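Local coordinates for protein bacterioferritin (Mycobacterium smegmatis str. MC2 155, PDB 3BKN) that probably stores iron by oxidising Fe(2+) at a ferroxidase centre and depositing it as a ferric mineral inside a hollow shell of 24 subunits, at residues D6-L11 with L63-L68; S29-N34 with V79-R84. One frame throughout, in Å; residues are numbered along the deposited sequence.

In the fold
After a short N-terminal lead the chain forms helix 5-34, and both contacts use it, one near each end. It then turns back along helix 38-64. Interaction 1 closes the first loop: residues 63-68, where helix 38-64 ends, return to residues 6-11. The chain next runs the length of the bundle as the long connection of the ferritin fold and enters helix 83-110. Interaction 2 closes the second loop there, setting residues 79-84 against residues 29-34. The two loops cross rather than nest, since their segments alternate in sequence. The centres of interactions 1 and 2 are about 34 Å apart, on opposite sides of the chain's centre. Together they tie both ends of the long connection to helix 5-34.

Interaction 1: residues D6-L11 with L63-L68; sequences DVLKLL and LLLDGL
Leu11 N donates to Val7 O at 2.8 Å, a helical bond that joins two of the residues facing Leu65. With Leu8 they form an apolar patch near the start of helix 5-34. The contact across to residues 63-68 is made by aliphatic groups. On the helix 5-34 side Leu8 carries most of it; across from it Leu65 does the same. The Leu8 CD2 methyl comes 3.6 Å from Leu65 CB. The two leucine side chains cross obliquely. The same CD2 is 4.2 Å from Gly67 CA, so here the methyl meets main chain. Helix 38-64 ends here in a Schellman motif. Asp66, with positive phi (58°), is its C-prime residue. Gly67 N reaches back to Ile62 O, and Asp66 N to Leu63 O at 2.9 Å. The turn brings Leu65 and Gly67 up against the first helix of the four-helix bundle. Further along the Leu65 side chain, CD1 lies 4.4 Å from Val7 CG1, and the same CD1 lies 4.4 Å from Leu11 CD1. Ser116 of helix 114-144 touches both Val7 and Leu65. Next to the turn, Leu68 O is hydrogen-bonded to Asn12 ND2 of helix 5-34.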
ATOM      1  N   ASP A   6      33.592 -49.075 -18.348  1.00 49.68           N
ATOM      2  CA  ASP A   6      34.483 -48.772 -17.228  1.00 49.44           C
ATOM      3  C   ASP A   6      34.039 -47.538 -16.447  1.00 49.18           C
ATOM      4  O   ASP A   6      34.105 -47.502 -15.225  1.00 49.89           O
ATOM      5  CB  ASP A   6      35.919 -48.675 -17.722  1.00 50.39           C
ATOM      6  CG  ASP A   6      36.523 -50.073 -18.003  1.00 53.24           C
ATOM      7  OD1 ASP A   6      36.332 -50.962 -17.124  1.00 54.96           O
ATOM      8  OD2 ASP A   6      37.159 -50.301 -19.075  1.00 52.79           O
ATOM      9  N   VAL A   7      33.545 -46.542 -17.158  1.00 47.73           N
ATOM     10  CA  VAL A   7      32.944 -45.372 -16.554  1.00 45.86           C
ATOM     11  C   VAL A   7      31.714 -45.741 -15.739  1.00 45.78           C
ATOM     12  O   VAL A   7      31.530 -45.198 -14.635  1.00 46.41           O
ATOM     13  CB  VAL A   7      32.599 -44.302 -17.615  1.00 45.18           C
ATOM     14  CG1 VAL A   7      31.664 -43.247 -17.043  1.00 44.22           C
ATOM     15  CG2 VAL A   7      33.887 -43.680 -18.184  1.00 44.27           C
ATOM     16  N   LEU A   8      30.871 -46.648 -16.250  1.00 44.54           N
ATOM     17  CA  LEU A   8      29.643 -47.012 -15.527  1.00 43.72           C
ATOM     18  C   LEU A   8      29.982 -47.854 -14.297  1.00 44.74           C
ATOM     19  O   LEU A   8      29.356 -47.694 -13.269  1.00 44.93           O
ATOM     20  CB  LEU A   8      28.630 -47.710 -16.411  1.00 42.97           C
ATOM     21  CG  LEU A   8      28.043 -46.870 -17.548  1.00 43.40           C
ATOM     22  CD1 LEU A   8      27.651 -47.766 -18.709  1.00 42.74           C
ATOM     23  CD2 LEU A   8      26.881 -45.972 -17.118  1.00 43.02           C
ATOM     24  N   LYS A   9      30.999 -48.720 -14.389  1.00 45.45           N
ATOM     25  CA  LYS A   9      31.532 -49.374 -13.204  1.00 45.36           C
ATOM     26  C   LYS A   9      31.922 -48.351 -12.161  1.00 44.90           C
ATOM     27  O   LYS A   9      31.595 -48.504 -10.990  1.00 45.72           O
ATOM     28  CB  LYS A   9      32.757 -50.189 -13.520  1.00 46.05           C
ATOM     29  CG  LYS A   9      32.467 -51.613 -13.928  1.00 48.72           C
ATOM     30  CD  LYS A   9      33.794 -52.362 -14.226  0.50 48.54           C
ATOM     31  CE  LYS A   9      33.684 -53.209 -15.481  0.50 47.53           C
ATOM     32  NZ  LYS A   9      34.821 -54.163 -15.567  0.50 46.87           N
ATOM     33  N   LEU A  10      32.629 -47.310 -12.582  1.00 43.47           N
ATOM     34  CA  LEU A  10      33.094 -46.292 -11.648  1.00 42.69           C
ATOM     35  C   LEU A  10      31.919 -45.499 -11.039  1.00 43.16           C
ATOM     36  O   LEU A  10      31.813 -45.350  -9.837  1.00 43.24           O
ATOM     37  CB  LEU A  10      34.104 -45.373 -12.341  1.00 41.86           C
ATOM     38  CG  LEU A  10      34.468 -44.112 -11.572  1.00 42.79           C
ATOM     39  CD1 LEU A  10      35.347 -44.381 -10.332  1.00 41.51           C
ATOM     40  CD2 LEU A  10      35.196 -43.228 -12.549  1.00 44.67           C
ATOM     41  N   LEU A  11      31.018 -45.011 -11.883  1.00 42.77           N
ATOM     42  CA  LEU A  11      29.827 -44.351 -11.389  1.00 41.71           C
ATOM     43  C   LEU A  11      29.037 -45.192 -10.384  1.00 42.43           C
ATOM     44  O   LEU A  11      28.554 -44.715  -9.359  1.00 42.59           O
ATOM     45  CB  LEU A  11      28.945 -43.943 -12.552  1.00 40.73           C
ATOM     46  CG  LEU A  11      29.548 -42.901 -13.481  1.00 39.00           C
ATOM     47  CD1 LEU A  11      28.631 -42.792 -14.578  1.00 38.67           C
ATOM     48  CD2 LEU A  11      29.720 -41.524 -12.886  1.00 38.72           C
ATOM     49  N   LEU A  63      21.699 -43.579 -15.702  1.00 42.65           N
ATOM     50  CA  LEU A  63      20.515 -43.855 -16.519  1.00 42.98           C
ATOM     51  C   LEU A  63      20.651 -43.299 -17.926  1.00 43.44           C
ATOM     52  O   LEU A  63      20.376 -43.979 -18.891  1.00 44.54           O
ATOM     53  CB  LEU A  63      19.270 -43.285 -15.826  1.00 42.01           C
ATOM     54  CG  LEU A  63      18.849 -44.185 -14.671  1.00 39.40           C
ATOM     55  CD1 LEU A  63      17.779 -43.496 -13.908  1.00 37.39           C
ATOM     56  CD2 LEU A  63      18.422 -45.609 -15.180  1.00 36.49           C
ATOM     57  N   LEU A  64      21.118 -42.073 -18.026  1.00 44.36           N
ATOM     58  CA  LEU A  64      21.358 -41.446 -19.303  1.00 45.28           C
ATOM     59  C   LEU A  64      22.362 -42.277 -20.146  1.00 45.98           C
ATOM     60  O   LEU A  64      22.245 -42.335 -21.370  1.00 47.34           O
ATOM     61  CB  LEU A  64      21.801 -39.994 -19.069  1.00 45.34           C
ATOM     62  CG  LEU A  64      21.879 -39.090 -20.276  1.00 46.81           C
ATOM     63  CD1 LEU A  64      22.115 -37.592 -19.897  1.00 45.46           C
ATOM     64  CD2 LEU A  64      22.989 -39.638 -21.194  1.00 47.88           C
ATOM     65  N   LEU A  65      23.313 -42.953 -19.500  1.00 45.65           N
ATOM     66  CA  LEU A  65      24.291 -43.753 -20.222  1.00 44.84           C
ATOM     67  C   LEU A  65      23.829 -45.210 -20.381  1.00 46.04           C
ATOM     68  O   LEU A  65      24.623 -46.089 -20.732  1.00 46.81           O
ATOM     69  CB  LEU A  65      25.669 -43.646 -19.546  1.00 43.14           C
ATOM     70  CG  LEU A  65      26.399 -42.280 -19.527  1.00 41.80           C
ATOM     71  CD1 LEU A  65      27.800 -42.309 -18.874  1.00 40.16           C
ATOM     72  CD2 LEU A  65      26.496 -41.631 -20.901  1.00 39.55           C
ATOM     73  N   ASP A  66      22.542 -45.445 -20.136  1.00 46.78           N
ATOM     74  CA  ASP A  66      21.866 -46.756 -20.225  1.00 48.14           C
ATOM     75  C   ASP A  66      22.446 -47.806 -19.366  1.00 48.05           C
ATOM     76  O   ASP A  66      22.467 -48.958 -19.774  1.00 48.57           O
ATOM     77  CB  ASP A  66      21.833 -47.348 -21.620  1.00 48.84           C
ATOM     78  CG  ASP A  66      20.888 -46.636 -22.536  1.00 53.87           C
ATOM     79  OD1 ASP A  66      20.011 -45.856 -22.089  1.00 57.16           O
ATOM     80  OD2 ASP A  66      21.037 -46.853 -23.744  1.00 56.75           O
ATOM     81  N   GLY A  67      22.941 -47.418 -18.194  1.00 47.81           N
ATOM     82  CA  GLY A  67      23.479 -48.352 -17.202  1.00 46.97           C
ATOM     83  C   GLY A  67      22.409 -48.697 -16.205  1.00 47.29           C
ATOM     84  O   GLY A  67      21.262 -48.222 -16.296  1.00 46.56           O
ATOM     85  N   LEU A  68      22.775 -49.558 -15.266  1.00 47.80           N
ATOM     86  CA  LEU A  68      21.866 -49.971 -14.196  1.00 47.21           C
ATOM     87  C   LEU A  68      22.377 -49.452 -12.856  1.00 46.74           C
ATOM     88  O   LEU A  68      23.401 -49.944 -12.326  1.00 46.73           O
ATOM     89  CB  LEU A  68      21.812 -51.467 -14.130  1.00 47.99           C
ATOM     90  CG  LEU A  68      21.205 -52.116 -15.354  1.00 49.48           C
ATOM     91  CD1 LEU A  68      22.182 -53.194 -15.858  1.00 48.73           C
ATOM     92  CD2 LEU A  68      19.795 -52.653 -15.013  1.00 49.37           C
TER

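Interaction 2: residues S29-N34 with V79-R84; sequences SKMQDN and VGQTLR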
ATOM      1  N   SER A  29      23.548 -38.105  12.676  1.00 44.43           N
ATOM      2  CA  SER A  29      22.830 -36.882  13.059  1.00 44.36           C
ATOM      3  C   SER A  29      21.723 -37.231  14.062  1.00 44.17           C
ATOM      4  O   SER A  29      21.557 -36.517  15.050  1.00 45.00           O
ATOM      5  CB  SER A  29      22.278 -36.130  11.842  1.00 44.08           C
ATOM      6  OG  SER A  29      21.022 -36.662  11.469  1.00 44.58           O
ATOM      7  N   LYS A  30      20.995 -38.331  13.843  1.00 43.79           N
ATOM      8  CA  LYS A  30      19.945 -38.773  14.789  1.00 42.89           C
ATOM      9  C   LYS A  30      20.505 -39.121  16.138  1.00 43.59           C
ATOM     10  O   LYS A  30      19.913 -38.775  17.148  1.00 44.10           O
ATOM     11  CB  LYS A  30      19.218 -39.994  14.253  1.00 41.13           C
ATOM     12  CG  LYS A  30      18.247 -39.659  13.174  1.00 40.26           C
ATOM     13  CD  LYS A  30      17.419 -38.475  13.608  1.00 40.08           C
ATOM     14  CE  LYS A  30      16.146 -38.437  12.872  1.00 40.34           C
ATOM     15  NZ  LYS A  30      15.227 -37.392  13.407  1.00 39.86           N
ATOM     16  N   MET A  31      21.651 -39.810  16.159  1.00 43.69           N
ATOM     17  CA  MET A  31      22.335 -40.135  17.405  1.00 44.03           C
ATOM     18  C   MET A  31      22.810 -38.895  18.121  1.00 44.33           C
ATOM     19  O   MET A  31      22.661 -38.779  19.338  1.00 45.36           O
ATOM     20  CB  MET A  31      23.503 -41.055  17.151  1.00 43.86           C
ATOM     21  CG  MET A  31      23.110 -42.470  16.765  1.00 44.40           C
ATOM     22  SD  MET A  31      24.570 -43.451  16.347  1.00 45.76           S
ATOM     23  CE  MET A  31      25.212 -43.773  18.008  1.00 43.76           C
ATOM     24  N   GLN A  32      23.380 -37.969  17.363  1.00 44.31           N
ATOM     25  CA  GLN A  32      23.778 -36.687  17.897  1.00 44.52           C
ATOM     26  C   GLN A  32      22.610 -35.927  18.527  1.00 45.90           C
ATOM     27  O   GLN A  32      22.758 -35.372  19.612  1.00 45.38           O
ATOM     28  CB  GLN A  32      24.429 -35.866  16.816  1.00 43.81           C
ATOM     29  CG  GLN A  32      25.881 -36.222  16.607  1.00 42.21           C
ATOM     30  CD  GLN A  32      26.433 -35.765  15.259  1.00 39.43           C
ATOM     31  OE1 GLN A  32      25.935 -34.834  14.625  1.00 39.43           O
ATOM     32  NE2 GLN A  32      27.460 -36.420  14.829  1.00 37.85           N
ATOM     33  N   ASP A  33      21.456 -35.903  17.863  1.00 48.34           N
ATOM     34  CA  ASP A  33      20.242 -35.326  18.472  1.00 51.37           C
ATOM     35  C   ASP A  33      19.872 -35.983  19.789  1.00 51.85           C
ATOM     36  O   ASP A  33      19.581 -35.293  20.749  1.00 52.06           O
ATOM     37  CB  ASP A  33      19.044 -35.474  17.564  1.00 53.89           C
ATOM     38  CG  ASP A  33      18.566 -34.164  16.993  1.00 58.45           C
ATOM     39  OD1 ASP A  33      18.341 -33.176  17.748  1.00 60.29           O
ATOM     40  OD2 ASP A  33      18.363 -34.165  15.758  1.00 61.82           O
ATOM     41  N   ASN A  34      19.848 -37.318  19.816  1.00 52.42           N
ATOM     42  CA  ASN A  34      19.528 -38.065  21.034  1.00 52.11           C
ATOM     43  C   ASN A  34      20.468 -37.888  22.201  1.00 51.16           C
ATOM     44  O   ASN A  34      20.087 -38.158  23.352  1.00 51.75           O
ATOM     45  CB  ASN A  34      19.432 -39.542  20.767  1.00 53.41           C
ATOM     46  CG  ASN A  34      18.032 -39.987  20.759  1.00 58.50           C
ATOM     47  OD1 ASN A  34      17.556 -40.611  21.727  1.00 61.18           O
ATOM     48  ND2 ASN A  34      17.300 -39.611  19.689  1.00 60.71           N
ATOM     49  N   VAL A  79      29.631 -46.883  12.708  1.00 48.34           N
ATOM     50  CA  VAL A  79      28.690 -46.163  13.561  1.00 49.18           C
ATOM     51  C   VAL A  79      29.475 -45.765  14.789  1.00 50.16           C
ATOM     52  O   VAL A  79      29.753 -46.623  15.615  1.00 52.42           O
ATOM     53  CB  VAL A  79      27.492 -47.108  13.975  1.00 48.91           C
ATOM     54  CG1 VAL A  79      26.498 -46.388  14.876  1.00 47.95           C
ATOM     55  CG2 VAL A  79      26.810 -47.674  12.729  1.00 48.20           C
ATOM     56  N   GLY A  80      29.868 -44.507  14.921  1.00 50.05           N
ATOM     57  CA  GLY A  80      30.671 -44.132  16.089  1.00 50.42           C
ATOM     58  C   GLY A  80      29.850 -44.059  17.374  1.00 51.24           C
ATOM     59  O   GLY A  80      28.650 -43.751  17.336  1.00 52.10           O
ATOM     60  N   GLN A  81      30.469 -44.336  18.521  1.00 51.33           N
ATOM     61  CA  GLN A  81      29.749 -44.184  19.792  1.00 51.73           C
ATOM     62  C   GLN A  81      30.122 -42.905  20.559  1.00 51.44           C
ATOM     63  O   GLN A  81      29.718 -42.741  21.686  1.00 50.49           O
ATOM     64  CB  GLN A  81      29.872 -45.410  20.725  1.00 53.24           C
ATOM     65  CG  GLN A  81      29.664 -46.790  20.080  1.00 55.43           C
ATOM     66  CD  GLN A  81      28.286 -46.976  19.392  1.00 57.33           C
ATOM     67  OE1 GLN A  81      27.208 -46.786  20.002  1.00 57.82           O
ATOM     68  NE2 GLN A  81      28.327 -47.368  18.122  1.00 56.41           N
ATOM     69  N   THR A  82      30.897 -42.009  19.947  1.00 51.36           N
ATOM     70  CA  THR A  82      31.243 -40.683  20.545  1.00 50.65           C
ATOM     71  C   THR A  82      31.320 -39.664  19.405  1.00 50.07           C
ATOM     72  O   THR A  82      31.405 -40.047  18.239  1.00 50.48           O
ATOM     73  CB  THR A  82      32.623 -40.682  21.321  1.00 50.35           C
ATOM     74  OG1 THR A  82      33.719 -40.655  20.393  1.00 51.16           O
ATOM     75  CG2 THR A  82      32.771 -41.900  22.223  1.00 48.91           C
ATOM     76  N   LEU A  83      31.302 -38.373  19.717  1.00 49.50           N
ATOM     77  CA  LEU A  83      31.428 -37.374  18.655  1.00 48.67           C
ATOM     78  C   LEU A  83      32.721 -37.523  17.860  1.00 49.06           C
ATOM     79  O   LEU A  83      32.687 -37.475  16.627  1.00 48.67           O
ATOM     80  CB  LEU A  83      31.322 -35.959  19.188  1.00 47.90           C
ATOM     81  CG  LEU A  83      29.977 -35.633  19.780  1.00 49.70           C
ATOM     82  CD1 LEU A  83      29.998 -34.208  20.360  1.00 50.73           C
ATOM     83  CD2 LEU A  83      28.893 -35.809  18.731  1.00 50.22           C
ATOM     84  N   ARG A  84      33.848 -37.692  18.571  1.00 49.54           N
ATOM     85  CA  ARG A  84      35.171 -37.862  17.928  1.00 49.14           C
ATOM     86  C   ARG A  84      35.148 -39.073  16.998  1.00 49.47           C
ATOM     87  O   ARG A  84      35.565 -38.959  15.839  1.00 49.88           O
ATOM     88  CB  ARG A  84      36.329 -37.902  18.963  1.00 47.79           C
ATOM     89  CG  ARG A  84      37.641 -38.428  18.414  1.00 48.09           C
ATOM     90  CD  ARG A  84      38.864 -38.297  19.348  1.00 48.43           C
ATOM     91  NE  ARG A  84      39.601 -37.037  19.182  1.00 47.42           N
ATOM     92  CZ  ARG A  84      39.559 -36.053  20.081  1.00 48.51           C
ATOM     93  NH1 ARG A  84      38.834 -36.199  21.189  1.00 50.57           N
ATOM     94  NH2 ARG A  84      40.236 -34.928  19.913  1.00 47.62           N
TER
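Val79 meets Met31 at the start of this contact. Its CG1 is anti to the backbone N (chi1 180°) and lies 3.8 Å from Met31 SD. The two side chains cross at about a right angle. At Gly80 the backbone takes over. The Met31 chain bends at its last torsion (chi3 76°), and its CE methyl lies 3.5 Å from Gly80 O. Gln81 starts out pointing away from helix 5-34, but its chain bends back at chi2. Its OE1 comes 4.1 Å from Met31 CE, and its NE2 makes a weak hydrogen bond to Val79 O at 3.0 Å. Thr82 is the N-cap of helix 83-110. Its OG1 bonds to Glu85 N, and Glu85 OE1 in turn bonds to Gln81 N. This is the point where the long connection of the ferritin four-helix bundle passes into its third long helix. Leu83 then returns to apolar packing. Its CD2 is 3.7 Å from Gln32 CG, with the two side chains crossing at a slant. The Gln32 amide is held from both ends, OE1 by Thr44 OG1 of helix 38-64 and NE2 by Gln86 OE1. Gln86 links both segments, since its NE2 also bonds to Gly80 O. Gln32 offers its methylene to Leu83 while its buried amide is satisfied by Thr44 and Gln86. The direct contact is van der Waals packing; Gln86 adds one indirect polar link between the segments.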